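Spike protein P1 (Pseudoalteromonas phage pm2, PDB 2VVE) serves as the receptor-binding spike at the fivefold vertices of the phage, its C-terminal part recognising the host receptor. Local coordinates at residues A[100-108]-A[158-169]. Numbering follows the deposited sequence.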
loop_
_atom_site.group_PDB
_atom_site.type_symbol
_atom_site.label_atom_id
_atom_site.label_comp_id
_atom_site.label_asym_id
_atom_site.label_seq_id
_atom_site.Cartn_x
_atom_site.Cartn_y
_atom_site.Cartn_z
ATOM N N ALA A 100 -35.350 -1.283 -21.552
ATOM C CA ALA A 100 -35.193 -2.037 -20.300
ATOM C C ALA A 100 -36.336 -1.837 -19.318
ATOM O O ALA A 100 -36.714 -0.698 -19.006
ATOM C CB ALA A 100 -33.853 -1.709 -19.628
ATOM N N GLN A 101 -36.860 -2.959 -18.825
ATOM C CA GLN A 101 -37.752 -2.969 -17.675
ATOM C C GLN A 101 -36.893 -2.988 -16.425
ATOM O O GLN A 101 -35.702 -3.273 -16.489
ATOM C CB GLN A 101 -38.663 -4.197 -17.685
ATOM C CG GLN A 101 -39.531 -4.279 -18.912
ATOM C CD GLN A 101 -40.524 -5.408 -18.860
ATOM O OE1 GLN A 101 -41.692 -5.190 -18.578
ATOM N NE2 GLN A 101 -40.067 -6.621 -19.139
ATOM N N ASN A 102 -37.495 -2.680 -15.287
ATOM C CA ASN A 102 -36.725 -2.630 -14.063
ATOM C C ASN A 102 -36.520 -4.034 -13.497
ATOM O O ASN A 102 -37.267 -4.493 -12.621
ATOM C CB ASN A 102 -37.327 -1.651 -13.052
ATOM C CG ASN A 102 -36.399 -1.405 -11.879
ATOM O OD1 ASN A 102 -35.324 -2.028 -11.777
ATOM N ND2 ASN A 102 -36.797 -0.508 -10.984
ATOM N N GLU A 103 -35.490 -4.699 -14.023
ATOM C CA GLU A 103 -35.209 -6.109 -13.757
ATOM C C GLU A 103 -34.084 -6.263 -12.728
ATOM O O GLU A 103 -33.675 -7.387 -12.366
ATOM C CB GLU A 103 -34.824 -6.804 -15.070
ATOM C CG GLU A 103 -35.928 -6.790 -16.137
ATOM C CD GLU A 103 -36.897 -7.950 -16.018
ATOM O OE1 GLU A 103 -37.112 -8.456 -14.893
ATOM O OE2 GLU A 103 -37.453 -8.351 -17.061
ATOM N N GLY A 104 -33.587 -5.124 -12.257
ATOM C CA GLY A 104 -32.510 -5.115 -11.284
ATOM C C GLY A 104 -31.140 -5.031 -11.925
ATOM O O GLY A 104 -30.981 -5.287 -13.119
ATOM N N ARG A 105 -30.153 -4.683 -11.108
ATOM C CA ARG A 105 -28.796 -4.409 -11.586
ATOM C C ARG A 105 -28.154 -5.595 -12.323
ATOM O O ARG A 105 -27.617 -5.441 -13.429
ATOM C CB ARG A 105 -27.917 -3.985 -10.413
ATOM C CG ARG A 105 -26.533 -3.567 -10.836
ATOM C CD ARG A 105 -25.571 -3.502 -9.631
ATOM N NE ARG A 105 -25.413 -4.784 -8.950
ATOM C CZ ARG A 105 -24.661 -5.800 -9.378
ATOM N NH1 ARG A 105 -23.976 -5.719 -10.510
ATOM N NH2 ARG A 105 -24.595 -6.914 -8.665
ATOM N N THR A 106 -28.192 -6.772 -11.699
ATOM C CA THR A 106 -27.570 -7.964 -12.279
ATOM C C THR A 106 -28.107 -8.247 -13.690
ATOM O O THR A 106 -27.334 -8.510 -14.613
ATOM C CB THR A 106 -27.736 -9.186 -11.354
ATOM O OG1 THR A 106 -27.087 -8.904 -10.111
ATOM C CG2 THR A 106 -27.114 -10.437 -11.974
ATOM N N ALA A 107 -29.421 -8.141 -13.858
ATOM C CA ALA A 107 -30.066 -8.485 -15.134
ATOM C C ALA A 107 -29.663 -7.499 -16.236
ATOM O O ALA A 107 -29.406 -7.893 -17.376
ATOM C CB ALA A 107 -31.575 -8.529 -14.967
ATOM N N LEU A 108 -29.562 -6.225 -15.880
ATOM C CA LEU A 108 -29.220 -5.195 -16.864
ATOM C C LEU A 108 -27.768 -5.362 -17.327
ATOM O O LEU A 108 -27.474 -5.274 -18.530
ATOM C CB LEU A 108 -29.508 -3.787 -16.323
ATOM C CG LEU A 108 -30.879 -3.247 -16.774
ATOM C CD1 LEU A 108 -32.079 -4.111 -16.301
ATOM C CD2 LEU A 108 -31.090 -1.773 -16.389
ATOM N N TYR A 158 -32.049 4.340 -14.417
ATOM C CA TYR A 158 -32.248 3.368 -13.348
ATOM C C TYR A 158 -31.010 3.432 -12.453
ATOM O O TYR A 158 -29.903 3.177 -12.920
ATOM C CB TYR A 158 -32.394 1.944 -13.900
ATOM C CG TYR A 158 -33.668 1.647 -14.665
ATOM C CD1 TYR A 158 -34.736 2.564 -14.724
ATOM C CD2 TYR A 158 -33.808 0.441 -15.329
ATOM C CE1 TYR A 158 -35.895 2.262 -15.435
ATOM C CE2 TYR A 158 -34.952 0.137 -16.034
ATOM C CZ TYR A 158 -35.993 1.028 -16.082
ATOM O OH TYR A 158 -37.121 0.653 -16.794
ATOM N N ILE A 159 -31.197 3.762 -11.176
ATOM C CA ILE A 159 -30.070 3.988 -10.268
ATOM C C ILE A 159 -30.159 3.070 -9.046
ATOM O O ILE A 159 -31.224 2.938 -8.435
ATOM C CB ILE A 159 -29.990 5.469 -9.807
ATOM C CG1 ILE A 159 -30.069 6.419 -11.016
ATOM C CG2 ILE A 159 -28.718 5.715 -8.963
ATOM C CD1 ILE A 159 -29.926 7.911 -10.668
ATOM N N THR A 160 -29.041 2.453 -8.666
ATOM C CA THR A 160 -29.053 1.601 -7.466
ATOM C C THR A 160 -29.354 2.483 -6.235
ATOM O O THR A 160 -28.817 3.579 -6.113
ATOM C CB THR A 160 -27.718 0.837 -7.271
ATOM O OG1 THR A 160 -26.639 1.768 -7.204
ATOM C CG2 THR A 160 -27.460 -0.149 -8.431
ATOM N N GLU A 161 -30.237 2.028 -5.348
ATOM C CA GLU A 161 -30.536 2.803 -4.131
ATOM C C GLU A 161 -29.462 2.567 -3.079
ATOM O O GLU A 161 -29.141 3.459 -2.288
ATOM C CB GLU A 161 -31.924 2.481 -3.565
ATOM C CG GLU A 161 -32.358 3.478 -2.476
ATOM C CD GLU A 161 -33.841 3.437 -2.176
ATOM O OE1 GLU A 161 -34.331 2.371 -1.739
ATOM O OE2 GLU A 161 -34.514 4.478 -2.368
ATOM N N GLY A 162 -28.929 1.351 -3.059
ATOM C CA GLY A 162 -27.698 1.075 -2.334
ATOM C C GLY A 162 -26.533 1.270 -3.284
ATOM O O GLY A 162 -26.664 1.938 -4.322
ATOM N N ASP A 163 -25.397 0.670 -2.950
ATOM C CA ASP A 163 -24.195 0.832 -3.765
ATOM C C ASP A 163 -24.203 -0.094 -4.989
ATOM O O ASP A 163 -25.212 -0.745 -5.274
ATOM C CB ASP A 163 -22.928 0.656 -2.918
ATOM C CG ASP A 163 -22.843 -0.703 -2.246
ATOM O OD1 ASP A 163 -23.580 -1.635 -2.636
ATOM O OD2 ASP A 163 -22.022 -0.839 -1.317
ATOM N N GLU A 164 -23.080 -0.156 -5.704
ATOM C CA GLU A 164 -22.992 -0.931 -6.944
ATOM C C GLU A 164 -23.077 -2.455 -6.732
ATOM O O GLU A 164 -23.215 -3.208 -7.702
ATOM C CB GLU A 164 -21.745 -0.529 -7.757
ATOM C CG GLU A 164 -20.407 -1.095 -7.251
ATOM C CD GLU A 164 -19.797 -0.302 -6.097
ATOM O OE1 GLU A 164 -18.550 -0.207 -6.046
ATOM O OE2 GLU A 164 -20.546 0.220 -5.241
ATOM N N THR A 165 -23.004 -2.899 -5.472
ATOM C CA THR A 165 -23.095 -4.327 -5.133
ATOM C C THR A 165 -24.528 -4.792 -4.827
ATOM O O THR A 165 -24.789 -5.994 -4.739
ATOM C CB THR A 165 -22.150 -4.729 -3.955
ATOM O OG1 THR A 165 -22.648 -4.209 -2.714
ATOM C CG2 THR A 165 -20.714 -4.239 -4.193
ATOM N N THR A 166 -25.446 -3.837 -4.662
ATOM C CA THR A 166 -26.859 -4.132 -4.379
ATOM C C THR A 166 -27.627 -4.273 -5.696
ATOM O O THR A 166 -27.142 -3.823 -6.744
ATOM C CB THR A 166 -27.502 -3.014 -3.517
ATOM O OG1 THR A 166 -27.478 -1.778 -4.242
ATOM C CG2 THR A 166 -26.755 -2.845 -2.194
ATOM N N ASP A 167 -28.815 -4.884 -5.659
ATOM C CA ASP A 167 -29.518 -5.195 -6.917
ATOM C C ASP A 167 -30.690 -4.295 -7.311
ATOM O O ASP A 167 -30.968 -4.131 -8.503
ATOM C CB ASP A 167 -29.967 -6.654 -6.982
ATOM C CG ASP A 167 -29.974 -7.184 -8.412
ATOM O OD1 ASP A 167 -28.936 -7.042 -9.088
ATOM O OD2 ASP A 167 -31.011 -7.703 -8.873
ATOM N N THR A 168 -31.399 -3.747 -6.335
ATOM C CA THR A 168 -32.607 -2.979 -6.663
ATOM C C THR A 168 -32.279 -1.619 -7.279
ATOM O O THR A 168 -31.331 -0.934 -6.867
ATOM C CB THR A 168 -33.555 -2.796 -5.449
ATOM O OG1 THR A 168 -32.897 -2.024 -4.445
ATOM C CG2 THR A 168 -33.958 -4.146 -4.868
ATOM N N LEU A 169 -33.079 -1.244 -8.269
ATOM C CA LEU A 169 -32.917 0.015 -8.991
ATOM C C LEU A 169 -34.124 0.913 -8.785
ATOM O O LEU A 169 -35.254 0.416 -8.689
ATOM C CB LEU A 169 -32.764 -0.243 -10.495
ATOM C CG LEU A 169 -31.674 -1.230 -10.928
ATOM C CD1 LEU A 169 -31.770 -1.527 -12.408
ATOM C CD2 LEU A 169 -30.312 -0.685 -10.588
HETATM O O HOH W 1 -35.059 -3.186 -9.323
HETATM O O HOH W 2 -31.173 -8.423 -11.543
HETATM O O HOH W 3 -26.464 -7.048 -7.010
#
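Asp167, in the connection between antiparallel strands 151-160 and 169-172 of the P1 spike domain, accepts from the first turn of helix 105-110 through its side chain and its backbone carbonyl. Its OD1 takes the backbone N of Thr106 (2.7 Å) on the syn side, near the carboxylate plane, and Thr106 OG1 (2.8 Å) from above that plane. Thr106 chi1, -61°, keeps OG1 beside its own backbone N, which lets both donors grip one oxygen. The Arg105 N-H meets Asp167 O (2.8 Å), while a water joins Asp167 OD2 to Glu103 O and Ala107 N. The Arg105 chain bends at chi3 (61°) to bring NE edge-on to Thr166 O at 3.0 Å, with Glu164 O over one guanidinium face; NH1 turns to a salt bridge with Glu109. At the other end, Asn102 ND2 reaches Leu169 O almost straight (2.9 Å, 169°), coming from above the carbonyl plane, and a second water links Asn102 OD1 to Leu169 N. Leu169 CD1 lies against Gly104 and Leu108 CD2, which also meets the edge of the Tyr158 ring; Asn102 CB lies over one face of that ring, whose OH donates to Ala100 O (2.6 Å). Asp167 O and OD1 thus take two successive N-H groups of the first turn, those of Arg105 and Thr106, and the negative charge of Asp167 probably interacts favourably with the positive, N-terminal end of the helix dipole.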